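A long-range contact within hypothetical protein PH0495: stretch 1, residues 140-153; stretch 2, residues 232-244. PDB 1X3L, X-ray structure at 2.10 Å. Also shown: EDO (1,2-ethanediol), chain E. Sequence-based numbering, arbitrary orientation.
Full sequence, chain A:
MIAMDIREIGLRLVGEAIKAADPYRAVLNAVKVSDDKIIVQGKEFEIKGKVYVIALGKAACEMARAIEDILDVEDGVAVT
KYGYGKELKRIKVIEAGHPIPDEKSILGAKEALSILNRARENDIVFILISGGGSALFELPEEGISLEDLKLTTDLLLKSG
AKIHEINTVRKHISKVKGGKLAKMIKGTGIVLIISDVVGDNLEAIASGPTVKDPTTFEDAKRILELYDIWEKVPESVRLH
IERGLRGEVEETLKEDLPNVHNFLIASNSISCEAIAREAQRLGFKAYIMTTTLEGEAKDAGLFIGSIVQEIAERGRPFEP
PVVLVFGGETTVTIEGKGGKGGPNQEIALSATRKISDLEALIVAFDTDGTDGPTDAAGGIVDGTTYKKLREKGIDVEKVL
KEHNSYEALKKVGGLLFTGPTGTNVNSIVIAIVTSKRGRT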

# COMPACT_ATOMS: atom_id res chain seq x y z
N PRO A 140 -13.26 -14.51 -14.27
CA PRO A 140 -14.72 -14.40 -14.09
C PRO A 140 -15.40 -15.74 -13.81
O PRO A 140 -14.88 -16.79 -14.18
CB PRO A 140 -15.18 -13.78 -15.41
CG PRO A 140 -13.98 -12.99 -15.85
CD PRO A 140 -12.86 -13.95 -15.57
N GLU A 141 -16.55 -15.70 -13.15
CA GLU A 141 -17.30 -16.91 -12.84
C GLU A 141 -17.84 -17.53 -14.13
O GLU A 141 -17.71 -16.94 -15.21
CB GLU A 141 -18.46 -16.58 -11.89
CG GLU A 141 -18.06 -16.45 -10.42
CD GLU A 141 -17.57 -17.76 -9.82
OE1 GLU A 141 -17.95 -18.84 -10.33
OE2 GLU A 141 -16.82 -17.72 -8.82
N GLU A 142 -18.45 -18.71 -14.03
CA GLU A 142 -18.94 -19.40 -15.22
C GLU A 142 -19.89 -18.59 -16.11
O GLU A 142 -20.80 -17.91 -15.63
CB GLU A 142 -19.60 -20.74 -14.82
CG GLU A 142 -21.04 -20.68 -14.33
CD GLU A 142 -21.22 -19.84 -13.08
OE1 GLU A 142 -20.28 -19.77 -12.27
OE2 GLU A 142 -22.32 -19.25 -12.92
N GLY A 143 -19.65 -18.67 -17.41
CA GLY A 143 -20.48 -17.96 -18.37
C GLY A 143 -20.18 -16.48 -18.50
O GLY A 143 -20.65 -15.83 -19.43
N ILE A 144 -19.40 -15.95 -17.58
CA ILE A 144 -19.07 -14.53 -17.61
C ILE A 144 -17.74 -14.27 -18.31
O ILE A 144 -16.71 -14.83 -17.93
CB ILE A 144 -19.02 -13.95 -16.18
CG1 ILE A 144 -20.37 -14.18 -15.48
CG2 ILE A 144 -18.71 -12.45 -16.23
CD1 ILE A 144 -20.39 -13.78 -14.02
N SER A 145 -17.77 -13.42 -19.32
CA SER A 145 -16.57 -13.09 -20.08
C SER A 145 -15.90 -11.85 -19.49
O SER A 145 -16.52 -11.07 -18.77
CB SER A 145 -16.92 -12.82 -21.54
OG SER A 145 -17.67 -11.62 -21.66
N LEU A 146 -14.62 -11.68 -19.81
CA LEU A 146 -13.89 -10.53 -19.33
C LEU A 146 -14.61 -9.27 -19.78
O LEU A 146 -14.61 -8.25 -19.08
CB LEU A 146 -12.46 -10.54 -19.89
CG LEU A 146 -11.59 -9.32 -19.60
CD1 LEU A 146 -11.61 -9.00 -18.11
CD2 LEU A 146 -10.18 -9.60 -20.07
N GLU A 147 -15.24 -9.34 -20.94
CA GLU A 147 -15.97 -8.20 -21.47
C GLU A 147 -17.25 -7.96 -20.67
O GLU A 147 -17.69 -6.81 -20.53
CB GLU A 147 -16.29 -8.40 -22.95
CG GLU A 147 -16.66 -7.11 -23.67
CD GLU A 147 -15.62 -6.02 -23.47
OE1 GLU A 147 -14.42 -6.27 -23.72
OE2 GLU A 147 -16.00 -4.90 -23.06
N ASP A 148 -17.84 -9.03 -20.15
CA ASP A 148 -19.05 -8.89 -19.35
C ASP A 148 -18.67 -8.18 -18.06
O ASP A 148 -19.41 -7.35 -17.54
CB ASP A 148 -19.67 -10.25 -19.01
CG ASP A 148 -20.31 -10.92 -20.21
OD1 ASP A 148 -21.01 -10.22 -20.98
OD2 ASP A 148 -20.14 -12.15 -20.36
N LEU A 149 -17.49 -8.53 -17.54
CA LEU A 149 -16.99 -7.92 -16.32
C LEU A 149 -16.80 -6.43 -16.52
O LEU A 149 -17.26 -5.62 -15.70
CB LEU A 149 -15.66 -8.57 -15.92
CG LEU A 149 -14.87 -7.90 -14.79
CD1 LEU A 149 -15.73 -7.76 -13.54
CD2 LEU A 149 -13.63 -8.73 -14.50
N LYS A 150 -16.14 -6.06 -17.61
CA LYS A 150 -15.90 -4.65 -17.91
C LYS A 150 -17.20 -3.86 -17.97
O LYS A 150 -17.31 -2.80 -17.36
CB LYS A 150 -15.15 -4.51 -19.24
CG LYS A 150 -13.75 -5.09 -19.25
CD LYS A 150 -13.06 -4.80 -20.58
CE LYS A 150 -11.66 -5.39 -20.64
NZ LYS A 150 -10.98 -5.06 -21.92
N LEU A 151 -18.17 -4.36 -18.72
CA LEU A 151 -19.45 -3.67 -18.83
C LEU A 151 -20.12 -3.50 -17.47
O LEU A 151 -20.70 -2.46 -17.18
CB LEU A 151 -20.39 -4.44 -19.77
CG LEU A 151 -19.89 -4.64 -21.21
CD1 LEU A 151 -20.96 -5.36 -22.02
CD2 LEU A 151 -19.58 -3.29 -21.84
N THR A 152 -20.03 -4.53 -16.64
CA THR A 152 -20.64 -4.48 -15.31
C THR A 152 -19.94 -3.41 -14.47
O THR A 152 -20.59 -2.54 -13.90
CB THR A 152 -20.54 -5.84 -14.59
OG1 THR A 152 -21.18 -6.85 -15.39
CG2 THR A 152 -21.23 -5.77 -13.24
N THR A 153 -18.62 -3.49 -14.39
CA THR A 153 -17.85 -2.53 -13.62
C THR A 153 -18.09 -1.10 -14.11
O THR A 153 -18.10 -0.16 -13.32
CB THR A 153 -16.33 -2.83 -13.68
OG1 THR A 153 -15.93 -2.98 -15.04
CG2 THR A 153 -16.00 -4.10 -12.92
C1 EDO E . -16.21 -21.60 -17.36
O1 EDO E . -17.48 -22.22 -17.12
C2 EDO E . -16.23 -20.86 -18.69
O2 EDO E . -17.24 -19.84 -18.68
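Stretch 2, residues 232-244: KVPESVRLHIERG

Stretch 2 enters through Lys232 and two extended residues, Val233 and Pro234, and from Glu235 onward it is a helix that runs past Gly244. Pro234 holds the N-cap position. The two stretches pair in opposite order: CA of Thr152 lies 5.5 Å from CA of Val233, CA of Asp148 6.2 Å from CA of Pro234, CA of Ile144 5.5 Å from CA of Ser236, and CA of Glu142 7.2 Å from CA of His240. The start of the stretch 2 helix therefore sits by the helix of stretch 1, while its later turns pass the type II turn from Glu141 to Ile144 that precedes that helix. Together the stretches bury 548 Å².

His240 gives the largest share. With chi1 at t and chi2 at 68°, its ring is held on more than one side by the turn. ND1 of His240 donates to OE2 of Glu142 at 2.6 Å, a short, nearly straight bond made near the ring plane, while CB of Glu141 packs over one face, 3.5 Å from the centroid of the His240 ring in a CH-pi contact. CD1 of Ile144 adds a greasy neighbour 3.8 Å from CB of His240. The rule is compact: consecutive turn residues supply an acceptor for the ring edge and aliphatic carbon for its face.

Glu142 is the second anchor. Its CA-to-CB bond points sideways, but chi1 at p and chi2 at m bring the carboxylate to the helix, where OE2 of Glu142 also forms a salt bridge with NH1 of Arg243 at 3.5 Å. His240 and Arg243, three residues apart on the helix, thus share one carboxylate oxygen. The backbone joins in through a water that donates to O of Glu142 and to O of Ser236.

At the other end, the CA-to-CB bond of Pro234 points toward stretch 1: its CB is 3.3 Å from OD1 of Asp148, and its CD is 3.6 Å from OG1 of Thr152. Asp148 also links the two helix starts. Its OD2 accepts from N of Ser145 at 2.9 Å and takes a weak hydrogen bond from OG of Ser236 at 3.2 Å, while N of Asp148 donates to OG of Ser145 at 3.0 Å as the capping bond. Beyond it, OG1 of Thr152 donates to O of Asp148 at 2.8 Å and lies 3.3 Å from CG2 of Val237, a hydroxyl satisfied within its own helix while packing against a valine methyl.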

# COMPACT_ATOMS: atom_id res chain seq x y z
N LYS A 232 -29.52 -3.74 -16.76
CA LYS A 232 -28.56 -3.24 -17.73
C LYS A 232 -27.31 -4.11 -17.86
O LYS A 232 -26.67 -4.13 -18.91
CB LYS A 232 -28.16 -1.81 -17.38
CG LYS A 232 -29.30 -0.80 -17.49
CD LYS A 232 -28.80 0.62 -17.24
CE LYS A 232 -29.89 1.66 -17.43
NZ LYS A 232 -31.00 1.53 -16.44
N VAL A 233 -26.96 -4.83 -16.79
CA VAL A 233 -25.78 -5.69 -16.82
C VAL A 233 -26.06 -6.88 -17.73
O VAL A 233 -27.21 -7.25 -17.94
CB VAL A 233 -25.43 -6.22 -15.42
CG1 VAL A 233 -25.15 -5.06 -14.48
CG2 VAL A 233 -26.56 -7.08 -14.88
N PRO A 234 -25.00 -7.50 -18.29
CA PRO A 234 -25.22 -8.65 -19.16
C PRO A 234 -26.03 -9.76 -18.49
O PRO A 234 -26.05 -9.87 -17.26
CB PRO A 234 -23.79 -9.09 -19.52
CG PRO A 234 -22.99 -8.63 -18.34
CD PRO A 234 -23.56 -7.26 -18.07
N GLU A 235 -26.69 -10.57 -19.31
CA GLU A 235 -27.52 -11.66 -18.81
C GLU A 235 -26.69 -12.64 -17.97
O GLU A 235 -27.17 -13.15 -16.97
CB GLU A 235 -28.15 -12.40 -20.00
CG GLU A 235 -29.44 -13.15 -19.66
CD GLU A 235 -29.89 -14.05 -20.80
OE1 GLU A 235 -29.86 -13.60 -21.97
OE2 GLU A 235 -30.29 -15.20 -20.53
N SER A 236 -25.46 -12.88 -18.40
CA SER A 236 -24.57 -13.80 -17.70
C SER A 236 -24.33 -13.39 -16.25
O SER A 236 -24.14 -14.25 -15.38
CB SER A 236 -23.23 -13.90 -18.42
OG SER A 236 -22.52 -12.68 -18.36
N VAL A 237 -24.33 -12.09 -15.98
CA VAL A 237 -24.12 -11.60 -14.63
C VAL A 237 -25.36 -11.87 -13.78
O VAL A 237 -25.26 -12.38 -12.67
CB VAL A 237 -23.78 -10.09 -14.60
CG1 VAL A 237 -23.78 -9.57 -13.17
CG2 VAL A 237 -22.42 -9.86 -15.23
N ARG A 238 -26.53 -11.54 -14.31
CA ARG A 238 -27.76 -11.79 -13.57
C ARG A 238 -27.92 -13.29 -13.33
O ARG A 238 -28.30 -13.71 -12.23
CB ARG A 238 -28.99 -11.29 -14.34
CG ARG A 238 -29.31 -9.81 -14.14
CD ARG A 238 -30.71 -9.50 -14.65
NE ARG A 238 -30.85 -9.83 -16.07
CZ ARG A 238 -30.24 -9.17 -17.05
NH1 ARG A 238 -29.45 -8.15 -16.78
NH2 ARG A 238 -30.42 -9.56 -18.31
N LEU A 239 -27.60 -14.09 -14.34
CA LEU A 239 -27.73 -15.54 -14.21
C LEU A 239 -26.82 -16.12 -13.14
O LEU A 239 -27.25 -16.96 -12.35
CB LEU A 239 -27.45 -16.22 -15.55
CG LEU A 239 -27.59 -17.75 -15.54
CD1 LEU A 239 -29.02 -18.13 -15.16
CD2 LEU A 239 -27.23 -18.32 -16.91
N HIS A 240 -25.56 -15.70 -13.11
CA HIS A 240 -24.65 -16.24 -12.11
C HIS A 240 -25.10 -15.86 -10.71
O HIS A 240 -25.01 -16.66 -9.78
CB HIS A 240 -23.23 -15.73 -12.31
CG HIS A 240 -22.29 -16.18 -11.24
ND1 HIS A 240 -21.93 -17.50 -11.07
CD2 HIS A 240 -21.71 -15.50 -10.22
CE1 HIS A 240 -21.17 -17.61 -10.00
NE2 HIS A 240 -21.02 -16.41 -9.47
N ILE A 241 -25.59 -14.63 -10.56
CA ILE A 241 -26.05 -14.16 -9.27
C ILE A 241 -27.33 -14.87 -8.84
O ILE A 241 -27.49 -15.20 -7.66
CB ILE A 241 -26.24 -12.62 -9.27
CG1 ILE A 241 -24.86 -11.95 -9.32
CG2 ILE A 241 -27.02 -12.17 -8.04
CD1 ILE A 241 -24.89 -10.45 -9.48
N GLU A 242 -28.25 -15.10 -9.78
CA GLU A 242 -29.48 -15.81 -9.46
C GLU A 242 -29.13 -17.23 -9.02
O GLU A 242 -29.74 -17.78 -8.10
CB GLU A 242 -30.41 -15.86 -10.68
CG GLU A 242 -31.12 -14.55 -11.00
CD GLU A 242 -32.01 -14.09 -9.86
OE1 GLU A 242 -32.76 -14.94 -9.32
OE2 GLU A 242 -31.98 -12.90 -9.51
N ARG A 243 -28.14 -17.82 -9.69
CA ARG A 243 -27.70 -19.17 -9.33
C ARG A 243 -27.16 -19.15 -7.91
O ARG A 243 -27.38 -20.08 -7.14
CB ARG A 243 -26.62 -19.66 -10.29
CG ARG A 243 -27.08 -19.91 -11.72
CD ARG A 243 -26.04 -20.72 -12.47
NE ARG A 243 -25.91 -22.06 -11.89
CZ ARG A 243 -24.86 -22.85 -12.05
NH1 ARG A 243 -23.83 -22.45 -12.78
NH2 ARG A 243 -24.84 -24.04 -11.47
N GLY A 244 -26.44 -18.08 -7.57
CA GLY A 244 -25.89 -17.95 -6.23
C GLY A 244 -27.01 -17.83 -5.21
O GLY A 244 -26.93 -18.38 -4.11
O HOH W 1 -23.34 -17.00 -16.06